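Local coordinates for Lin0012 protein (Listeria innocua, PDB 3K17) that probably transfers a phosphate from ATP to phosphomevalonate, a kinase step in the mevalonate pathway to isopentenyl diphosphate, at residues 143-148 and 173-178; 234-239 and 286-291; 113-118 and 217-222; 36-41 and 353-358. One frame throughout, in Å; residues are numbered along the deposited sequence.

Interaction 1 (143-148 and 173-178); sequences KKFKLA and IAYTTF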
loop_
_atom_site.group_PDB
_atom_site.type_symbol
_atom_site.label_atom_id
_atom_site.label_comp_id
_atom_site.label_asym_id
_atom_site.label_seq_id
_atom_site.Cartn_x
_atom_site.Cartn_y
_atom_site.Cartn_z
ATOM N N LYS A 143 26.828 -21.533 -24.395
ATOM C CA LYS A 143 26.583 -20.180 -23.921
ATOM C C LYS A 143 25.066 -19.942 -23.892
ATOM O O LYS A 143 24.554 -19.290 -22.984
ATOM C CB LYS A 143 27.276 -19.148 -24.818
ATOM C CG LYS A 143 28.801 -19.151 -24.713
ATOM C CD LYS A 143 29.422 -18.044 -25.571
ATOM C CE LYS A 143 30.953 -18.119 -25.608
ATOM N NZ LYS A 143 31.594 -17.781 -24.305
ATOM N N LYS A 144 24.352 -20.478 -24.876
ATOM C CA LYS A 144 22.899 -20.327 -24.911
ATOM C C LYS A 144 22.285 -21.052 -23.712
ATOM O O LYS A 144 21.324 -20.574 -23.110
ATOM C CB LYS A 144 22.336 -20.864 -26.230
ATOM C CG LYS A 144 22.829 -20.072 -27.438
ATOM C CD LYS A 144 22.044 -20.352 -28.710
ATOM C CE LYS A 144 22.314 -21.748 -29.253
ATOM N NZ LYS A 144 21.561 -21.981 -30.515
ATOM N N PHE A 145 22.849 -22.198 -23.345
ATOM C CA PHE A 145 22.329 -22.916 -22.195
ATOM C C PHE A 145 22.473 -22.033 -20.960
ATOM O O PHE A 145 21.565 -21.956 -20.138
ATOM C CB PHE A 145 23.093 -24.216 -21.942
ATOM C CG PHE A 145 22.859 -24.778 -20.574
ATOM C CD1 PHE A 145 21.678 -25.456 -20.275
ATOM C CD2 PHE A 145 23.789 -24.567 -19.558
ATOM C CE1 PHE A 145 21.427 -25.913 -18.985
ATOM C CE2 PHE A 145 23.542 -25.024 -18.261
ATOM C CZ PHE A 145 22.356 -25.698 -17.978
ATOM N N LYS A 146 23.628 -21.383 -20.832
ATOM C CA LYS A 146 23.898 -20.516 -19.691
ATOM C C LYS A 146 22.903 -19.353 -19.604
ATOM O O LYS A 146 22.449 -19.006 -18.523
ATOM C CB LYS A 146 25.327 -19.960 -19.763
ATOM C CG LYS A 146 26.433 -20.992 -19.561
ATOM C CD LYS A 146 27.792 -20.310 -19.635
ATOM C CE LYS A 146 28.944 -21.292 -19.487
ATOM N NZ LYS A 146 30.258 -20.586 -19.585
ATOM N N LEU A 147 22.591 -18.737 -20.737
ATOM C CA LEU A 147 21.628 -17.640 -20.741
ATOM C C LEU A 147 20.270 -18.186 -20.287
ATOM O O LEU A 147 19.633 -17.629 -19.400
ATOM C CB LEU A 147 21.501 -17.045 -22.145
ATOM C CG LEU A 147 22.708 -16.276 -22.693
ATOM C CD1 LEU A 147 22.488 -15.969 -24.169
ATOM C CD2 LEU A 147 22.914 -14.987 -21.895
ATOM N N ALA A 148 19.851 -19.295 -20.892
ATOM C CA ALA A 148 18.575 -19.919 -20.572
ATOM C C ALA A 148 18.505 -20.397 -19.123
ATOM O O ALA A 148 17.458 -20.279 -18.467
ATOM C CB ALA A 148 18.315 -21.086 -21.525
ATOM N N ILE A 173 20.300 -37.134 -22.827
ATOM C CA ILE A 173 21.482 -36.580 -22.178
ATOM C C ILE A 173 21.665 -36.984 -20.723
ATOM O O ILE A 173 20.720 -37.374 -20.028
ATOM C CB ILE A 173 21.479 -35.028 -22.176
ATOM C CG1 ILE A 173 20.280 -34.516 -21.370
ATOM C CG2 ILE A 173 21.443 -34.493 -23.600
ATOM C CD1 ILE A 173 20.336 -33.024 -21.025
ATOM N N ALA A 174 22.913 -36.874 -20.282
ATOM C CA ALA A 174 23.280 -37.106 -18.905
ATOM C C ALA A 174 23.590 -35.667 -18.499
ATOM O O ALA A 174 24.519 -35.049 -19.030
ATOM C CB ALA A 174 24.524 -37.965 -18.812
ATOM N N TYR A 175 22.793 -35.118 -17.589
ATOM C CA TYR A 175 22.992 -33.741 -17.148
ATOM C C TYR A 175 23.573 -33.673 -15.746
ATOM O O TYR A 175 23.032 -34.272 -14.813
ATOM C CB TYR A 175 21.658 -32.989 -17.157
ATOM C CG TYR A 175 21.763 -31.593 -16.586
ATOM C CD1 TYR A 175 22.375 -30.574 -17.307
ATOM C CD2 TYR A 175 21.285 -31.300 -15.305
ATOM C CE1 TYR A 175 22.514 -29.292 -16.773
ATOM C CE2 TYR A 175 21.421 -30.019 -14.762
ATOM C CZ TYR A 175 22.036 -29.019 -15.502
ATOM O OH TYR A 175 22.175 -27.751 -14.978
ATOM N N THR A 176 24.671 -32.943 -15.592
ATOM C CA THR A 176 25.291 -32.787 -14.288
ATOM C C THR A 176 25.205 -31.325 -13.867
ATOM O O THR A 176 25.844 -30.446 -14.451
ATOM C CB THR A 176 26.760 -33.241 -14.303
ATOM O OG1 THR A 176 26.819 -34.615 -14.697
ATOM C CG2 THR A 176 27.378 -33.082 -12.918
ATOM N N THR A 177 24.409 -31.092 -12.833
ATOM C CA THR A 177 24.143 -29.764 -12.304
ATOM C C THR A 177 25.368 -28.934 -11.950
ATOM O O THR A 177 26.273 -29.401 -11.262
ATOM C CB THR A 177 23.237 -29.867 -11.060
ATOM O OG1 THR A 177 22.138 -30.744 -11.352
ATOM C CG2 THR A 177 22.703 -28.487 -10.667
ATOM N N PHE A 178 25.374 -27.690 -12.420
ATOM C CA PHE A 178 26.463 -26.763 -12.153
ATOM C C PHE A 178 26.445 -26.383 -10.678
ATOM O O PHE A 178 25.494 -26.697 -9.960
ATOM C CB PHE A 178 26.301 -25.513 -13.025
ATOM C CG PHE A 178 24.971 -24.818 -12.851
ATOM C CD1 PHE A 178 24.738 -23.986 -11.761
ATOM C CD2 PHE A 178 23.954 -24.997 -13.783
ATOM C CE1 PHE A 178 23.503 -23.334 -11.603
ATOM C CE2 PHE A 178 22.717 -24.353 -13.633
ATOM C CZ PHE A 178 22.495 -23.523 -12.544
#
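Phe145 and Tyr175 meet in the buried layer between a helix and the large mixed sheet of the N-terminal part of this GHMP-kinase fold. Phe145 belongs to helix 141-156 and Tyr175 to strand 172-176, whose chain runs on into the turn that carries Phe178.

The contact is made entirely by aromatic side chains. Phe145 holds CG opposite the backbone N (chi1 164°), which sends its ring off the helix with CZ leading. Tyr175 has a similar first torsion, 175°, and reaches out from the strand to meet it at an oblique angle. The tip of the phenylalanine thus lies against one flank of the tyrosine, with Phe145 CZ 3.8 Å from Tyr175 CE1. Phe178 comes up more loosely along the rim of Phe145, where CE2 of Phe145 and CD2 of Phe178 are 4.5 Å apart. Tyr175 OH and Phe178 CD2 both sit at the edge of the Phe145 ring, near its plane. Ile164 of helix 162-169 and Ile205 of strand 204-208 also touch Phe145 and extend this hydrophobic layer, while Trp200 meets Phe178 edge-to-face.

The polar element is the tyrosine hydroxyl, whose partner lies outside the two segments. Tyr175 OH is hydrogen-bonded to the backbone O of Ser160, which satisfies a buried polar atom and fixes the end of the ring where the phenylalanine reaches it. That same oxygen makes the closest approach between helix and strand: Phe145 CZ sits 3.6 Å from Tyr175 OH, with the hydroxyl at the edge of the phenylalanine ring.

Interaction 2 (234-239 and 286-291); sequences HAFKQE and TKAGVN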
loop_
_atom_site.group_PDB
_atom_site.type_symbol
_atom_site.label_atom_id
_atom_site.label_comp_id
_atom_site.label_asym_id
_atom_site.label_seq_id
_atom_site.Cartn_x
_atom_site.Cartn_y
_atom_site.Cartn_z
ATOM N N HIS A 234 12.552 -30.014 0.306
ATOM C CA HIS A 234 13.617 -29.155 0.804
ATOM C C HIS A 234 13.555 -29.098 2.327
ATOM O O HIS A 234 14.586 -29.114 3.002
ATOM C CB HIS A 234 13.482 -27.743 0.242
ATOM C CG HIS A 234 14.575 -26.820 0.683
ATOM N ND1 HIS A 234 15.872 -26.938 0.234
ATOM C CD2 HIS A 234 14.572 -25.788 1.560
ATOM C CE1 HIS A 234 16.622 -26.017 0.815
ATOM N NE2 HIS A 234 15.857 -25.307 1.625
ATOM N N ALA A 235 12.342 -29.032 2.863
ATOM C CA ALA A 235 12.155 -28.984 4.305
ATOM C C ALA A 235 12.580 -30.316 4.906
ATOM O O ALA A 235 13.191 -30.358 5.973
ATOM C CB ALA A 235 10.701 -28.697 4.641
ATOM N N PHE A 236 12.247 -31.404 4.216
ATOM C CA PHE A 236 12.616 -32.733 4.679
ATOM C C PHE A 236 14.132 -32.792 4.821
ATOM O O PHE A 236 14.661 -33.377 5.765
ATOM C CB PHE A 236 12.157 -33.794 3.679
ATOM C CG PHE A 236 12.667 -35.171 3.991
ATOM C CD1 PHE A 236 12.234 -35.845 5.130
ATOM C CD2 PHE A 236 13.603 -35.781 3.165
ATOM C CE1 PHE A 236 12.726 -37.109 5.443
ATOM C CE2 PHE A 236 14.104 -37.048 3.471
ATOM C CZ PHE A 236 13.665 -37.711 4.612
ATOM N N LYS A 237 14.824 -32.186 3.864
ATOM C CA LYS A 237 16.278 -32.145 3.864
ATOM C C LYS A 237 16.807 -31.524 5.162
ATOM O O LYS A 237 17.848 -31.930 5.676
ATOM C CB LYS A 237 16.763 -31.337 2.659
ATOM C CG LYS A 237 18.264 -31.137 2.586
ATOM C CD LYS A 237 18.646 -30.324 1.356
ATOM C CE LYS A 237 20.141 -30.054 1.317
ATOM N NZ LYS A 237 20.534 -29.254 0.122
ATOM N N GLN A 238 16.078 -30.545 5.687
ATOM C CA GLN A 238 16.469 -29.858 6.917
ATOM C C GLN A 238 15.972 -30.613 8.149
ATOM O O GLN A 238 16.605 -30.597 9.200
ATOM C CB GLN A 238 15.884 -28.446 6.931
ATOM C CG GLN A 238 15.978 -27.714 5.602
ATOM C CD GLN A 238 17.403 -27.383 5.201
ATOM O OE1 GLN A 238 17.649 -26.901 4.095
ATOM N NE2 GLN A 238 18.348 -27.630 6.102
ATOM N N GLU A 239 14.828 -31.271 7.998
ATOM C CA GLU A 239 14.195 -32.033 9.069
ATOM C C GLU A 239 14.788 -33.435 9.236
ATOM O O GLU A 239 14.535 -34.103 10.237
ATOM C CB GLU A 239 12.688 -32.130 8.784
ATOM C CG GLU A 239 11.913 -33.168 9.590
ATOM C CD GLU A 239 11.704 -32.771 11.039
ATOM O OE1 GLU A 239 12.704 -32.647 11.782
ATOM O OE2 GLU A 239 10.533 -32.583 11.436
ATOM N N THR A 286 7.886 -41.546 1.088
ATOM C CA THR A 286 7.363 -42.085 2.333
ATOM C C THR A 286 7.938 -41.356 3.537
ATOM O O THR A 286 7.196 -40.849 4.376
ATOM C CB THR A 286 7.690 -43.586 2.464
ATOM O OG1 THR A 286 6.977 -44.318 1.459
ATOM C CG2 THR A 286 7.300 -44.104 3.847
ATOM N N LYS A 287 9.262 -41.299 3.616
ATOM C CA LYS A 287 9.931 -40.641 4.732
ATOM C C LYS A 287 9.575 -39.163 4.878
ATOM O O LYS A 287 9.322 -38.686 5.985
ATOM C CB LYS A 287 11.447 -40.783 4.595
ATOM C CG LYS A 287 11.944 -42.217 4.563
ATOM C CD LYS A 287 13.459 -42.248 4.473
ATOM C CE LYS A 287 13.998 -43.666 4.386
ATOM N NZ LYS A 287 15.493 -43.666 4.328
ATOM N N ALA A 288 9.552 -38.441 3.764
ATOM C CA ALA A 288 9.243 -37.015 3.784
ATOM C C ALA A 288 7.748 -36.728 3.866
ATOM O O ALA A 288 7.339 -35.585 4.079
ATOM C CB ALA A 288 9.829 -36.342 2.545
ATOM N N GLY A 289 6.932 -37.763 3.699
ATOM C CA GLY A 289 5.498 -37.561 3.737
ATOM C C GLY A 289 5.064 -36.842 2.473
ATOM O O GLY A 289 4.167 -36.000 2.498
ATOM N N VAL A 290 5.719 -37.167 1.365
ATOM C CA VAL A 290 5.410 -36.561 0.077
ATOM C C VAL A 290 4.933 -37.634 -0.887
ATOM O O VAL A 290 5.623 -38.630 -1.118
ATOM C CB VAL A 290 6.642 -35.870 -0.534
ATOM C CG1 VAL A 290 6.285 -35.277 -1.889
ATOM C CG2 VAL A 290 7.150 -34.786 0.410
ATOM N N ASN A 291 3.751 -37.423 -1.451
ATOM C CA ASN A 291 3.166 -38.378 -2.378
ATOM C C ASN A 291 3.791 -38.301 -3.771
ATOM O O ASN A 291 3.153 -37.842 -4.722
ATOM C CB ASN A 291 1.655 -38.147 -2.453
ATOM C CG ASN A 291 0.963 -39.115 -3.387
ATOM O OD1 ASN A 291 1.281 -40.304 -3.413
ATOM N ND2 ASN A 291 -0.002 -38.614 -4.151
#
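With chi1 at 172°, Phe236 turns CG away from its own backbone N and swings its ring out of helix 226-239 to lie flat against Ala288, near the end of helix 267-288. Lys287 takes the other arrangement: its CG stands opposite the carbonyl carbon (chi1 -59°), and from there the extended chain carries the ammonium away from the ring, leaving CB as the part that touches.

The methyl of Ala288 covers one face of the phenylalanine in a CH-pi contact. Ala288 CB is 3.8 Å from the ring centroid and 27° off the normal, displaced toward the rim at CG, to which it comes within 3.4 Å. Next to it, Phe236 CD1 lies 3.5 Å from Ala288 CA, so ring and backbone pack closely. Farther out, Phe236 CZ meets Lys287 CB at 3.8 Å.

Just beyond the alanine, Gly289 takes a positive phi and closes the helix with a Schellman motif, in which Gly289 N bonds to Thr286 O at 3.2 Å. Asn243 of helix 241-264 touches both Phe236 and Lys287. On helix 226-239, Gln238 O accepts a hydrogen bond from Lys228 NZ of the second subunit.

Since the contact consists of dispersion and CH-pi packing, the two helix ends are joined by the fit of a small methyl to a flat ring, while the lysine charge is kept off the aromatic face.

Interaction 3 (113-118 and 217-222); sequences AKYGLG and VGWTGT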
loop_
_atom_site.group_PDB
_atom_site.type_symbol
_atom_site.label_atom_id
_atom_site.label_comp_id
_atom_site.label_asym_id
_atom_site.label_seq_id
_atom_site.Cartn_x
_atom_site.Cartn_y
_atom_site.Cartn_z
ATOM N N ALA A 113 -4.725 -28.858 -19.988
ATOM C CA ALA A 113 -3.799 -29.111 -18.881
ATOM C C ALA A 113 -2.396 -29.421 -19.414
ATOM O O ALA A 113 -2.254 -30.125 -20.413
ATOM C CB ALA A 113 -4.298 -30.300 -18.046
ATOM N N LYS A 114 -1.371 -28.899 -18.752
ATOM C CA LYS A 114 0.002 -29.171 -19.169
ATOM C C LYS A 114 0.332 -30.642 -18.880
ATOM O O LYS A 114 -0.092 -31.191 -17.858
ATOM C CB LYS A 114 0.979 -28.264 -18.413
ATOM C CG LYS A 114 0.874 -26.783 -18.783
ATOM C CD LYS A 114 1.880 -25.949 -17.986
ATOM C CE LYS A 114 1.804 -24.476 -18.349
ATOM N NZ LYS A 114 2.667 -23.625 -17.469
ATOM N N TYR A 115 1.068 -31.278 -19.785
ATOM C CA TYR A 115 1.453 -32.680 -19.607
ATOM C C TYR A 115 2.577 -32.821 -18.595
ATOM O O TYR A 115 2.806 -33.905 -18.053
ATOM C CB TYR A 115 1.943 -33.286 -20.920
ATOM C CG TYR A 115 0.863 -33.603 -21.920
ATOM C CD1 TYR A 115 -0.256 -34.344 -21.554
ATOM C CD2 TYR A 115 0.990 -33.210 -23.249
ATOM C CE1 TYR A 115 -1.225 -34.695 -22.495
ATOM C CE2 TYR A 115 0.030 -33.550 -24.193
ATOM C CZ TYR A 115 -1.073 -34.296 -23.808
ATOM O OH TYR A 115 -1.999 -34.660 -24.755
ATOM N N GLY A 116 3.274 -31.719 -18.340
ATOM C CA GLY A 116 4.397 -31.758 -17.420
ATOM C C GLY A 116 5.647 -32.096 -18.221
ATOM O O GLY A 116 6.489 -32.881 -17.790
ATOM N N LEU A 117 5.761 -31.494 -19.400
ATOM C CA LEU A 117 6.897 -31.734 -20.285
ATOM C C LEU A 117 7.919 -30.599 -20.286
ATOM O O LEU A 117 8.701 -30.464 -21.228
ATOM C CB LEU A 117 6.381 -31.997 -21.701
ATOM C CG LEU A 117 5.489 -33.250 -21.716
ATOM C CD1 LEU A 117 4.818 -33.454 -23.067
ATOM C CD2 LEU A 117 6.358 -34.447 -21.353
ATOM N N GLY A 118 7.914 -29.786 -19.229
ATOM C CA GLY A 118 8.871 -28.690 -19.131
ATOM C C GLY A 118 8.459 -27.428 -19.865
ATOM O O GLY A 118 9.281 -26.768 -20.493
ATOM N N VAL A 217 5.580 -43.504 -22.843
ATOM C CA VAL A 217 5.206 -42.338 -22.041
ATOM C C VAL A 217 3.709 -42.367 -21.725
ATOM O O VAL A 217 2.882 -42.512 -22.621
ATOM C CB VAL A 217 5.535 -41.014 -22.785
ATOM C CG1 VAL A 217 5.178 -39.808 -21.908
ATOM C CG2 VAL A 217 7.016 -40.982 -23.155
ATOM N N GLY A 218 3.371 -42.246 -20.446
ATOM C CA GLY A 218 1.970 -42.258 -20.047
ATOM C C GLY A 218 1.601 -41.099 -19.130
ATOM O O GLY A 218 2.184 -40.944 -18.063
ATOM N N TRP A 219 0.634 -40.287 -19.546
ATOM C CA TRP A 219 0.183 -39.139 -18.754
ATOM C C TRP A 219 -0.902 -39.570 -17.768
ATOM O O TRP A 219 -1.924 -40.126 -18.166
ATOM C CB TRP A 219 -0.360 -38.048 -19.680
ATOM C CG TRP A 219 -0.786 -36.801 -18.962
ATOM C CD1 TRP A 219 -0.037 -36.058 -18.095
ATOM C CD2 TRP A 219 -2.030 -36.104 -19.119
ATOM N NE1 TRP A 219 -0.733 -34.939 -17.709
ATOM C CE2 TRP A 219 -1.960 -34.938 -18.326
ATOM C CE3 TRP A 219 -3.197 -36.345 -19.867
ATOM C CZ2 TRP A 219 -3.013 -34.010 -18.250
ATOM C CZ3 TRP A 219 -4.250 -35.417 -19.794
ATOM C CH2 TRP A 219 -4.143 -34.262 -18.991
ATOM N N THR A 220 -0.681 -39.309 -16.487
ATOM C CA THR A 220 -1.633 -39.704 -15.460
ATOM C C THR A 220 -2.855 -38.801 -15.404
ATOM O O THR A 220 -3.787 -39.072 -14.647
ATOM C CB THR A 220 -0.986 -39.712 -14.068
ATOM O OG1 THR A 220 -0.621 -38.375 -13.713
ATOM C CG2 THR A 220 0.248 -40.600 -14.056
ATOM N N GLY A 221 -2.838 -37.722 -16.184
ATOM C CA GLY A 221 -3.968 -36.805 -16.217
ATOM C C GLY A 221 -4.141 -36.016 -14.938
ATOM O O GLY A 221 -5.220 -35.491 -14.647
ATOM N N THR A 222 -3.066 -35.931 -14.169
ATOM C CA THR A 222 -3.089 -35.217 -12.907
ATOM C C THR A 222 -2.039 -34.118 -12.926
ATOM O O THR A 222 -0.839 -34.389 -12.894
ATOM C CB THR A 222 -2.794 -36.172 -11.739
ATOM O OG1 THR A 222 -3.677 -37.300 -11.812
ATOM C CG2 THR A 222 -2.978 -35.462 -10.404
HETATM O O HOH W 1 0.041 -33.161 -15.809
#
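Trp219 NE1 donates to water 1 at 2.7 Å, and Lys114 O binds the same water at 2.8 Å, so a single solvent molecule ties the end of strand 214-219 to the loop leading into helix 119-135. That loop opens the glycine-rich Gly-Leu-Gly-Ser-Ser motif of the GHMP kinases, which in this family wraps around the ATP phosphates; a similar role here is probable. Gly116 and Gly118 both have positive phi, and Gly118 is the N-cap of the helix. The water lies in the plane of the indole, at its edge.

Above that plane the contact is aromatic. Tyr115 and Trp219 form a T-shaped pair with planes at 85°, and the centroids of the tyrosine ring and the five-membered ring are 4.9 Å apart. The tyrosine presents its CD1/CE1 edge: CD1 of Tyr115 comes down to 3.5 Å from Trp219 CD2, where the two indole rings are fused. A chi1 of -177° carries the indole off the strand toward the loop. The opposite face is covered by the chain's own turn, with Gly221 CA directly over the middle of the indole. The side chain is therefore sandwiched, and its rotation is further limited by the water at NE1. Asp109 and Lys345 also touch both Tyr115 and Trp219.

Ala113 completes the contact from the benzene end of the indole. Its CB lies at the ring edge, 3.9 Å from Trp219 CZ2.

Interaction 4 (36-41 and 353-358); sequences NRYITL and RVQITE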
loop_
_atom_site.group_PDB
_atom_site.type_symbol
_atom_site.label_atom_id
_atom_site.label_comp_id
_atom_site.label_asym_id
_atom_site.label_seq_id
_atom_site.Cartn_x
_atom_site.Cartn_y
_atom_site.Cartn_z
ATOM N N ASN A 36 9.001 -35.729 -28.668
ATOM C CA ASN A 36 8.472 -35.292 -29.949
ATOM C C ASN A 36 7.221 -34.399 -29.849
ATOM O O ASN A 36 6.278 -34.545 -30.630
ATOM C CB ASN A 36 8.173 -36.528 -30.805
ATOM C CG ASN A 36 7.227 -37.497 -30.119
ATOM O OD1 ASN A 36 7.406 -37.840 -28.948
ATOM N ND2 ASN A 36 6.216 -37.948 -30.846
ATOM N N ARG A 37 7.223 -33.476 -28.890
ATOM C CA ARG A 37 6.115 -32.530 -28.692
ATOM C C ARG A 37 6.835 -31.210 -28.476
ATOM O O ARG A 37 7.746 -31.113 -27.652
ATOM C CB ARG A 37 5.261 -32.952 -27.496
ATOM C CG ARG A 37 4.532 -34.266 -27.796
ATOM C CD ARG A 37 3.912 -34.946 -26.587
ATOM N NE ARG A 37 3.562 -36.318 -26.947
ATOM C CZ ARG A 37 2.533 -36.662 -27.716
ATOM N NH1 ARG A 37 1.716 -35.735 -28.201
ATOM N NH2 ARG A 37 2.360 -37.933 -28.057
ATOM N N TYR A 38 6.419 -30.196 -29.223
ATOM C CA TYR A 38 7.123 -28.931 -29.215
ATOM C C TYR A 38 6.418 -27.632 -28.872
ATOM O O TYR A 38 5.193 -27.498 -28.929
ATOM C CB TYR A 38 7.752 -28.729 -30.601
ATOM C CG TYR A 38 8.635 -29.869 -31.058
ATOM C CD1 TYR A 38 10.020 -29.795 -30.915
ATOM C CD2 TYR A 38 8.081 -31.049 -31.569
ATOM C CE1 TYR A 38 10.834 -30.850 -31.258
ATOM C CE2 TYR A 38 8.897 -32.132 -31.917
ATOM C CZ TYR A 38 10.275 -32.016 -31.755
ATOM O OH TYR A 38 11.111 -33.054 -32.079
ATOM N N ILE A 39 7.260 -26.671 -28.526
ATOM C CA ILE A 39 6.841 -25.313 -28.308
ATOM C C ILE A 39 7.396 -24.744 -29.612
ATOM O O ILE A 39 8.517 -25.093 -30.015
ATOM C CB ILE A 39 7.542 -24.680 -27.085
ATOM C CG1 ILE A 39 6.658 -24.893 -25.843
ATOM C CG2 ILE A 39 7.815 -23.197 -27.346
ATOM C CD1 ILE A 39 7.216 -24.340 -24.568
ATOM N N THR A 40 6.611 -23.922 -30.301
ATOM C CA THR A 40 7.057 -23.332 -31.560
ATOM C C THR A 40 7.077 -21.817 -31.448
ATOM O O THR A 40 6.065 -21.200 -31.120
ATOM C CB THR A 40 6.119 -23.723 -32.723
ATOM O OG1 THR A 40 6.100 -25.146 -32.858
ATOM C CG2 THR A 40 6.596 -23.108 -34.034
ATOM N N LEU A 41 8.233 -21.218 -31.703
ATOM C CA LEU A 41 8.356 -19.766 -31.645
ATOM C C LEU A 41 8.647 -19.247 -33.058
ATOM O O LEU A 41 9.662 -19.602 -33.662
ATOM C CB LEU A 41 9.484 -19.366 -30.678
ATOM C CG LEU A 41 9.531 -17.881 -30.300
ATOM C CD1 LEU A 41 10.357 -17.686 -29.047
ATOM C CD2 LEU A 41 10.099 -17.059 -31.462
ATOM N N ARG A 353 13.943 -33.372 -31.152
ATOM C CA ARG A 353 15.125 -32.674 -31.652
ATOM C C ARG A 353 14.778 -31.227 -31.967
ATOM O O ARG A 353 13.712 -30.943 -32.511
ATOM C CB ARG A 353 15.644 -33.321 -32.942
ATOM C CG ARG A 353 15.805 -34.828 -32.906
ATOM C CD ARG A 353 16.958 -35.273 -32.025
ATOM N NE ARG A 353 17.288 -36.672 -32.285
ATOM C CZ ARG A 353 18.221 -37.355 -31.632
ATOM N NH1 ARG A 353 18.920 -36.765 -30.672
ATOM N NH2 ARG A 353 18.460 -38.623 -31.945
ATOM N N VAL A 354 15.686 -30.317 -31.635
ATOM C CA VAL A 354 15.491 -28.905 -31.917
ATOM C C VAL A 354 15.500 -28.704 -33.432
ATOM O O VAL A 354 16.358 -29.234 -34.135
ATOM C CB VAL A 354 16.609 -28.048 -31.284
ATOM C CG1 VAL A 354 16.457 -26.586 -31.707
ATOM C CG2 VAL A 354 16.554 -28.170 -29.759
ATOM N N GLN A 355 14.526 -27.954 -33.929
ATOM C CA GLN A 355 14.417 -27.679 -35.356
ATOM C C GLN A 355 14.326 -26.170 -35.561
ATOM O O GLN A 355 13.344 -25.536 -35.164
ATOM C CB GLN A 355 13.171 -28.365 -35.927
ATOM C CG GLN A 355 13.188 -29.880 -35.784
ATOM C CD GLN A 355 11.802 -30.493 -35.823
ATOM O OE1 GLN A 355 11.378 -31.147 -34.870
ATOM N NE2 GLN A 355 11.087 -30.285 -36.925
ATOM N N ILE A 356 15.362 -25.603 -36.173
ATOM C CA ILE A 356 15.422 -24.170 -36.443
ATOM C C ILE A 356 15.510 -23.935 -37.943
ATOM O O ILE A 356 16.517 -24.256 -38.568
ATOM C CB ILE A 356 16.656 -23.532 -35.778
ATOM C CG1 ILE A 356 16.557 -23.679 -34.260
ATOM C CG2 ILE A 356 16.770 -22.064 -36.174
ATOM C CD1 ILE A 356 17.735 -23.108 -33.518
ATOM N N THR A 357 14.459 -23.373 -38.521
ATOM C CA THR A 357 14.457 -23.120 -39.952
ATOM C C THR A 357 14.152 -21.665 -40.273
ATOM O O THR A 357 13.172 -21.103 -39.785
ATOM C CB THR A 357 13.438 -24.029 -40.663
ATOM O OG1 THR A 357 12.115 -23.728 -40.204
ATOM C CG2 THR A 357 13.745 -25.492 -40.369
ATOM N N GLU A 358 15.012 -21.059 -41.089
ATOM C CA GLU A 358 14.847 -19.666 -41.491
ATOM C C GLU A 358 14.155 -19.587 -42.846
ATOM O O GLU A 358 14.229 -18.573 -43.542
ATOM C CB GLU A 358 16.210 -18.963 -41.552
ATOM C CG GLU A 358 16.903 -18.861 -40.199
ATOM C CD GLU A 358 18.091 -17.919 -40.205
ATOM O OE1 GLU A 358 17.921 -16.748 -40.608
ATOM O OE2 GLU A 358 19.192 -18.344 -39.797
#
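Tyr38 rises from strand 37-45 and stands its ring against the stretch 353-358, meeting the side chain of Gln355 at nearly a right angle and the backbone of Arg353 with its hydroxyl end. The chi1 of Tyr38, -54°, keeps CG beside the backbone N and aims the ring toward the segment 353-358.

Arg353 N donates a well-formed bond to Tyr38 OH at 3.0 Å with an N-H...O angle of 167°, almost straight. The carbonyl of the same residue lies near the ring plane, at the edge of the tyrosine, where Arg353 O approaches Tyr38 CE1 to 3.1 Å. The backbone of Arg353 thus follows the outer rim of the ring, while its side chain sets off away from strand 37-45.

Gln355 comes in from a different quarter. Its chain is extended beyond CG and brings the amide beside the CZ end of the tyrosine, with the amide and ring planes 84° apart, nearly perpendicular.

Pro12 of strand 7-18 touches Tyr38 and also Val354. Strand 7-18 pairs antiparallel with both 37-45 and 355-357: Ile39 bonds through its backbone to Ile11, and Gln355 to Lys10. The tyrosine therefore reaches past strand 7-18 to the start of strand 355-357 and the loop that leads into it. This is a contact across one face of a beta-sheet, here at the place where the C-terminal end of the chain returns to the N-terminal sheet of the GHMP-kinase fold.

Interaction 1 is fully buried, interactions 2 and 3 are partly so, and interaction 4 lies on the surface. Interactions 1 and 4 share the large mixed sheet, one packing a helix on it and the other spanning its strands, yet their nearest atoms stay about 5 Å apart. Interaction 3 links the glycine-rich loop to the four-stranded sheet and touches interaction 4 where Leu117 CD1 meets Arg37 CD at 3.9 Å. Its strand, 214-219, is followed in the chain by helix 226-239 of interaction 2, the helical pair near the second subunit. Interactions 1 and 2 rely on apolar packing, interaction 3 adds a bridging water, and interaction 4 centres on a direct hydrogen bond.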